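Local structure of tyrosinase (Burkholderia thailandensis, 5ZRD) at residues A[137-141]-A[142-146]; A[207-210]-A[211-215]; A[18-22]-A[23-27]. The protein uses a pair of copper ions to hydroxylate monophenols to catechols and, as in other tyrosinases, probably oxidises these on to quinones. All blocks are in the same frame, centred on the assembly; numbering follows the deposited sequence.

Contact 1 (A[137-141]-A[142-146]); sequences KFELD and GKQID
Phe138 and Ile145 form a hydrogen-bonded pair, the one farther from the turn, in a beta hairpin made of strands 137-140 and 143-146. Ile145 N meets Phe138 O almost head-on at 2.8 Å, and Phe138 N returns a bond of 2.9 Å to Ile145 O. Nearer the turn Leu140 and Lys143 pair the same way, though Lys143 N reaches Leu140 O from well above its carbonyl plane. Asp141 and Gly142, both with left-handed backbone angles, make the two-residue turn.

Ile145 sits on the same face as Phe138 and Leu140, with its CG1 4.2 Å from Phe138 CB. On the other face Glu139 and Gln144 cross at about a right angle, Glu139 folding back at chi2 (64°) to bring OE1 to 3.1 Å from Gln144 CG. Gln144 also crosses the Lys137 chain, its OE1 3.7 Å from Lys137 CG. Bent at chi2 (-57°), Lys137 then runs alongside Asp146, and its NZ meets Asp146 OD1 nearly along the C-O axis at 3.0 Å.

Further out, the apolar side chains of the Phe138 face rest on helix 27-41, where Phe138 touches Val33 and Ile145 touches Val37. The same helix reaches the turn through a salt bridge from Arg34 NH1 to Asp141 OD1.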
# COMPACT_ATOMS: atom_id res chain seq x y z
N LYS A 137 -39.81 32.22 -0.92
CA LYS A 137 -40.75 32.04 -2.02
C LYS A 137 -40.40 32.93 -3.21
O LYS A 137 -39.66 33.91 -3.09
CB LYS A 137 -42.16 32.41 -1.57
CG LYS A 137 -42.71 31.53 -0.45
CD LYS A 137 -42.72 30.06 -0.81
CE LYS A 137 -43.34 29.22 0.29
NZ LYS A 137 -43.32 27.78 -0.08
N PHE A 138 -40.99 32.58 -4.34
CA PHE A 138 -40.96 33.44 -5.50
C PHE A 138 -42.24 33.23 -6.33
O PHE A 138 -42.74 32.10 -6.42
CB PHE A 138 -39.71 33.13 -6.33
CG PHE A 138 -39.42 34.16 -7.39
CD1 PHE A 138 -38.95 35.41 -7.04
CD2 PHE A 138 -39.62 33.86 -8.74
CE1 PHE A 138 -38.73 36.37 -8.02
CE2 PHE A 138 -39.37 34.81 -9.72
CZ PHE A 138 -38.93 36.06 -9.35
N GLU A 139 -42.73 34.28 -6.98
CA GLU A 139 -43.85 34.17 -7.93
C GLU A 139 -43.32 33.99 -9.36
O GLU A 139 -42.77 34.92 -9.98
CB GLU A 139 -44.75 35.41 -7.79
CG GLU A 139 -46.16 35.22 -8.33
CD GLU A 139 -47.06 34.19 -7.65
OE1 GLU A 139 -46.64 33.54 -6.66
OE2 GLU A 139 -48.20 34.02 -8.14
N LEU A 140 -43.49 32.79 -9.89
CA LEU A 140 -43.19 32.51 -11.29
C LEU A 140 -44.41 31.88 -11.99
O LEU A 140 -44.97 30.89 -11.50
CB LEU A 140 -42.00 31.56 -11.34
CG LEU A 140 -41.48 31.32 -12.75
CD1 LEU A 140 -40.71 32.54 -13.25
CD2 LEU A 140 -40.63 30.06 -12.83
N ASP A 141 -44.79 32.41 -13.17
CA ASP A 141 -45.94 31.88 -13.94
C ASP A 141 -47.22 31.94 -13.08
O ASP A 141 -47.93 30.93 -12.95
CB ASP A 141 -45.73 30.41 -14.38
CG ASP A 141 -44.57 30.20 -15.38
OD1 ASP A 141 -44.30 31.09 -16.21
OD2 ASP A 141 -43.95 29.10 -15.35
N GLY A 142 -47.46 33.09 -12.43
CA GLY A 142 -48.53 33.26 -11.43
C GLY A 142 -48.75 32.05 -10.52
O GLY A 142 -49.88 31.75 -10.18
N LYS A 143 -47.69 31.34 -10.14
CA LYS A 143 -47.75 30.34 -9.05
C LYS A 143 -46.64 30.66 -8.04
O LYS A 143 -45.54 31.08 -8.43
CB LYS A 143 -47.59 28.91 -9.56
CG LYS A 143 -48.78 28.37 -10.35
CD LYS A 143 -48.58 26.98 -10.91
CE LYS A 143 -49.67 26.60 -11.89
NZ LYS A 143 -49.85 25.14 -11.98
N GLN A 144 -46.93 30.48 -6.77
CA GLN A 144 -45.89 30.55 -5.77
C GLN A 144 -44.99 29.32 -5.89
O GLN A 144 -45.51 28.22 -6.05
CB GLN A 144 -46.47 30.62 -4.36
CG GLN A 144 -46.79 32.04 -3.93
CD GLN A 144 -46.22 32.32 -2.57
OE1 GLN A 144 -46.15 31.43 -1.72
NE2 GLN A 144 -45.80 33.55 -2.35
N ILE A 145 -43.66 29.50 -5.85
CA ILE A 145 -42.73 28.36 -5.74
C ILE A 145 -41.77 28.62 -4.59
O ILE A 145 -41.63 29.75 -4.14
CB ILE A 145 -41.96 28.10 -7.05
CG1 ILE A 145 -41.03 29.26 -7.42
CG2 ILE A 145 -42.95 27.77 -8.17
CD1 ILE A 145 -40.09 28.97 -8.55
N ASP A 146 -41.10 27.56 -4.17
CA ASP A 146 -39.89 27.65 -3.35
C ASP A 146 -38.79 28.39 -4.18
O ASP A 146 -38.58 28.08 -5.37
CB ASP A 146 -39.40 26.24 -2.96
CG ASP A 146 -40.41 25.47 -2.06
OD1 ASP A 146 -41.29 26.10 -1.44
OD2 ASP A 146 -40.31 24.24 -1.95

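Contact 2 (A[207-210]-A[211-215]); sequences KNTE and LLNSN
Leu211 gives its N-H to Lys207 O within helix 205-221, a bond of 2.8 Å. With CG beside the backbone N (chi1 -76°), Leu211 CG comes to 3.4 Å from Lys207 O, while the side chain goes on to touch Phe202.

Leu212 follows with N to Asn208 O at 2.9 Å, and its side chain comes within about 11 Å of that of His281, a copper ligand. The Asn208 amide has its partner outside, ND2 bonding to Phe202 O.

Asn213 N bonds to Thr209 O at 2.9 Å. The two side chains lie side by side and point the same way, Thr209 CG2 standing 3.7 Å from Asn213 ND2. That is plain van der Waals contact; the Asn213 amide spends its OD1 on Ile129 N. Ser214 follows, with N to Glu210 O at 2.9 Å and its CB 3.2 Å from the same oxygen.

The chemistry is therefore divided: backbone bonds from the N-H of residue i+4 to the C=O of residue i hold the helix together, while the Asn208 and Asn213 amides are spent on tying it to the loops at Phe202 and Ile129.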
# COMPACT_ATOMS: atom_id res chain seq x y z
N LYS A 207 -35.49 35.25 11.97
CA LYS A 207 -34.46 35.70 12.89
C LYS A 207 -33.08 35.26 12.37
O LYS A 207 -32.09 36.02 12.43
CB LYS A 207 -34.80 35.15 14.27
CG LYS A 207 -33.67 35.19 15.29
CD LYS A 207 -33.22 36.59 15.67
CE LYS A 207 -32.77 36.64 17.11
NZ LYS A 207 -31.95 37.84 17.38
N ASN A 208 -33.03 34.03 11.84
CA ASN A 208 -31.84 33.43 11.26
C ASN A 208 -31.31 34.34 10.14
O ASN A 208 -30.16 34.70 10.17
CB ASN A 208 -32.12 31.99 10.82
CG ASN A 208 -32.29 31.06 12.00
OD1 ASN A 208 -31.98 31.42 13.14
ND2 ASN A 208 -32.76 29.85 11.76
N THR A 209 -32.17 34.74 9.20
CA THR A 209 -31.82 35.69 8.11
C THR A 209 -31.32 37.03 8.66
O THR A 209 -30.41 37.66 8.08
CB THR A 209 -33.03 35.94 7.21
OG1 THR A 209 -33.35 34.71 6.59
CG2 THR A 209 -32.81 36.99 6.14
N GLU A 210 -31.92 37.51 9.74
CA GLU A 210 -31.42 38.76 10.39
C GLU A 210 -30.00 38.53 10.92
O GLU A 210 -29.11 39.37 10.69
CB GLU A 210 -32.36 39.26 11.49
CG GLU A 210 -33.68 39.81 10.94
CD GLU A 210 -34.77 40.10 11.96
OE1 GLU A 210 -34.44 40.29 13.15
OE2 GLU A 210 -35.95 40.13 11.56
N LEU A 211 -29.80 37.42 11.62
CA LEU A 211 -28.48 37.11 12.15
C LEU A 211 -27.45 37.01 11.01
O LEU A 211 -26.30 37.51 11.15
CB LEU A 211 -28.55 35.79 12.93
CG LEU A 211 -29.21 35.88 14.32
CD1 LEU A 211 -29.37 34.49 14.92
CD2 LEU A 211 -28.41 36.77 15.26
N LEU A 212 -27.84 36.38 9.91
CA LEU A 212 -26.90 36.18 8.82
C LEU A 212 -26.58 37.57 8.24
O LEU A 212 -25.43 37.89 7.99
CB LEU A 212 -27.50 35.22 7.79
CG LEU A 212 -26.81 35.16 6.43
CD1 LEU A 212 -25.34 34.78 6.57
CD2 LEU A 212 -27.49 34.18 5.52
N ASN A 213 -27.58 38.40 8.07
CA ASN A 213 -27.35 39.67 7.36
C ASN A 213 -26.42 40.53 8.22
O ASN A 213 -25.49 41.21 7.74
CB ASN A 213 -28.65 40.36 6.97
CG ASN A 213 -29.24 39.75 5.72
OD1 ASN A 213 -28.49 39.19 4.92
ND2 ASN A 213 -30.56 39.83 5.57
N SER A 214 -26.64 40.40 9.50
CA SER A 214 -25.89 41.20 10.45
C SER A 214 -24.42 40.72 10.52
O SER A 214 -23.48 41.53 10.59
CB SER A 214 -26.62 41.14 11.76
OG SER A 214 -25.73 41.37 12.80
N ASN A 215 -24.21 39.40 10.51
CA ASN A 215 -22.86 38.79 10.41
C ASN A 215 -22.20 39.26 9.11
O ASN A 215 -21.07 39.72 9.13
CB ASN A 215 -22.92 37.27 10.49
CG ASN A 215 -21.60 36.56 10.69
OD1 ASN A 215 -21.31 35.56 10.01
ND2 ASN A 215 -20.81 37.02 11.62

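Contact 3 (A[18-22]-A[23-27]); sequences QKRYD and NGEKK
Arg20 O accepts Glu25 N at 2.9 Å and Tyr21 O accepts Gly24 N at 3.0 Å, the two bonds of a Schellman motif that ends helix 14-22. Gly24, at a phi of 102°, is the C-prime residue that turns the chain out of the helix. Asn23 N is an additional donor to Arg20 O at 3.0 Å, arriving from the face of the carbonyl plane opposite to Glu25 N.

The close packing is on the Tyr21 side. The reversal brings Lys26 back beside the last turn, where Lys26 CG lies over one face of the ring. It makes a CH-pi contact with Lys26 CG 3.9 Å from the Tyr21 ring centroid, displaced toward the rim, and Lys26 CB is only 3.4 Å from Tyr21 CD2. With CG anti to the backbone N (chi1 -178°), the Tyr21 ring lies beside the returning Lys26.

The Arg20 side is looser, and Glu25 there is exposed to solvent. Arg20 and Glu25 run alongside each other, their guanidinium and carboxylate planes 39° apart, and the salt bridge from Arg20 NE to Glu25 OE1 (3.0 Å) includes a hydrogen bond that is weak. Glu25 OE2 lies at the guanidinium edge, in its plane, but no nearer than 4.0 Å from Arg20 NH2. Gly24 O bonds to a glycerol, probably from the crystallisation liquor.

The turn leads almost at once into helix 27-41. Further back in helix 14-22 Gln18 packs on Pro130 and Ile132, and the Tyr21 ring touches that of Phe138 in the hairpin 137-146.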
# COMPACT_ATOMS: atom_id res chain seq x y z
N GLN A 18 -33.25 42.97 -8.76
CA GLN A 18 -34.33 42.85 -7.80
C GLN A 18 -35.06 44.19 -7.72
O GLN A 18 -36.23 44.23 -7.38
CB GLN A 18 -33.82 42.45 -6.42
CG GLN A 18 -34.91 41.93 -5.49
CD GLN A 18 -34.40 41.47 -4.14
OE1 GLN A 18 -35.18 41.26 -3.22
NE2 GLN A 18 -33.10 41.32 -3.99
N LYS A 19 -34.35 45.27 -7.98
CA LYS A 19 -34.92 46.60 -7.95
C LYS A 19 -35.78 46.81 -9.20
O LYS A 19 -36.87 47.32 -9.15
CB LYS A 19 -33.80 47.65 -7.87
CG LYS A 19 -33.63 48.33 -6.52
CD LYS A 19 -32.24 48.91 -6.28
CE LYS A 19 -31.65 49.63 -7.47
NZ LYS A 19 -30.17 49.65 -7.41
N ARG A 20 -35.24 46.41 -10.34
CA ARG A 20 -36.02 46.40 -11.58
C ARG A 20 -37.32 45.61 -11.35
O ARG A 20 -38.40 46.14 -11.61
CB ARG A 20 -35.13 45.92 -12.74
CG ARG A 20 -34.10 46.97 -13.15
CD ARG A 20 -32.91 46.45 -13.93
NE ARG A 20 -33.03 46.64 -15.36
CZ ARG A 20 -32.18 47.35 -16.12
NH1 ARG A 20 -31.18 48.02 -15.56
NH2 ARG A 20 -32.34 47.37 -17.43
N TYR A 21 -37.25 44.39 -10.80
CA TYR A 21 -38.47 43.61 -10.45
C TYR A 21 -39.40 44.41 -9.51
O TYR A 21 -40.59 44.45 -9.75
CB TYR A 21 -38.12 42.27 -9.80
CG TYR A 21 -39.30 41.39 -9.44
CD1 TYR A 21 -40.06 41.61 -8.29
CD2 TYR A 21 -39.66 40.34 -10.26
CE1 TYR A 21 -41.13 40.79 -7.97
CE2 TYR A 21 -40.73 39.51 -9.95
CZ TYR A 21 -41.47 39.74 -8.81
OH TYR A 21 -42.51 38.90 -8.54
N ASP A 22 -38.85 45.00 -8.43
CA ASP A 22 -39.62 45.73 -7.44
C ASP A 22 -40.44 46.84 -8.17
O ASP A 22 -41.50 47.25 -7.69
CB ASP A 22 -38.69 46.39 -6.37
CG ASP A 22 -38.25 45.45 -5.18
OD1 ASP A 22 -38.68 44.27 -5.05
OD2 ASP A 22 -37.45 45.93 -4.34
N ASN A 23 -39.95 47.33 -9.32
CA ASN A 23 -40.54 48.47 -10.02
C ASN A 23 -41.26 48.03 -11.31
O ASN A 23 -41.53 48.87 -12.16
CB ASN A 23 -39.48 49.53 -10.35
CG ASN A 23 -38.89 50.15 -9.11
OD1 ASN A 23 -37.69 50.05 -8.85
ND2 ASN A 23 -39.73 50.78 -8.30
N GLY A 24 -41.54 46.74 -11.49
CA GLY A 24 -42.40 46.30 -12.59
C GLY A 24 -41.65 45.72 -13.77
O GLY A 24 -42.28 45.16 -14.70
N GLU A 25 -40.33 45.80 -13.78
CA GLU A 25 -39.57 45.08 -14.83
C GLU A 25 -39.06 43.75 -14.23
O GLU A 25 -37.96 43.64 -13.66
CB GLU A 25 -38.46 45.97 -15.39
CG GLU A 25 -37.82 45.43 -16.67
CD GLU A 25 -36.42 45.96 -16.94
OE1 GLU A 25 -35.93 46.81 -16.14
OE2 GLU A 25 -35.82 45.51 -17.95
N LYS A 26 -39.89 42.74 -14.43
CA LYS A 26 -39.76 41.47 -13.76
C LYS A 26 -39.04 40.47 -14.67
O LYS A 26 -38.41 39.55 -14.16
CB LYS A 26 -41.15 41.00 -13.30
CG LYS A 26 -41.88 41.98 -12.38
CD LYS A 26 -43.26 41.52 -11.89
CE LYS A 26 -44.34 41.63 -12.94
NZ LYS A 26 -45.29 40.48 -12.89
N LYS A 27 -39.07 40.63 -15.99
CA LYS A 27 -38.58 39.53 -16.88
C LYS A 27 -37.18 39.03 -16.44
O LYS A 27 -36.98 37.79 -16.31
CB LYS A 27 -38.61 39.95 -18.35
CG LYS A 27 -38.38 38.82 -19.35
CD LYS A 27 -38.00 39.28 -20.76
CE LYS A 27 -37.35 38.19 -21.60
NZ LYS A 27 -37.96 36.85 -21.38

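Overall arrangement
Contacts 1 and 3 lie toward the surface, about 31 and 30 Å from the chain centre, with their own centres about 15 Å apart. They share a neighbourhood: helix 27-41 lies under the hairpin of contact 1 and begins as the turn of contact 3 ends, and an aromatic touch joins the two directly. Both turn the chain with a positive-phi glycine, and each has one salt bridge across it. Contact 2 is partly buried, about 19 Å from the centre and nearer the copper site. It reverses nothing: it is uninterrupted helix, without charge pairs across its segments, and its Asn208 and Asn213 amides bond to neighbouring loops.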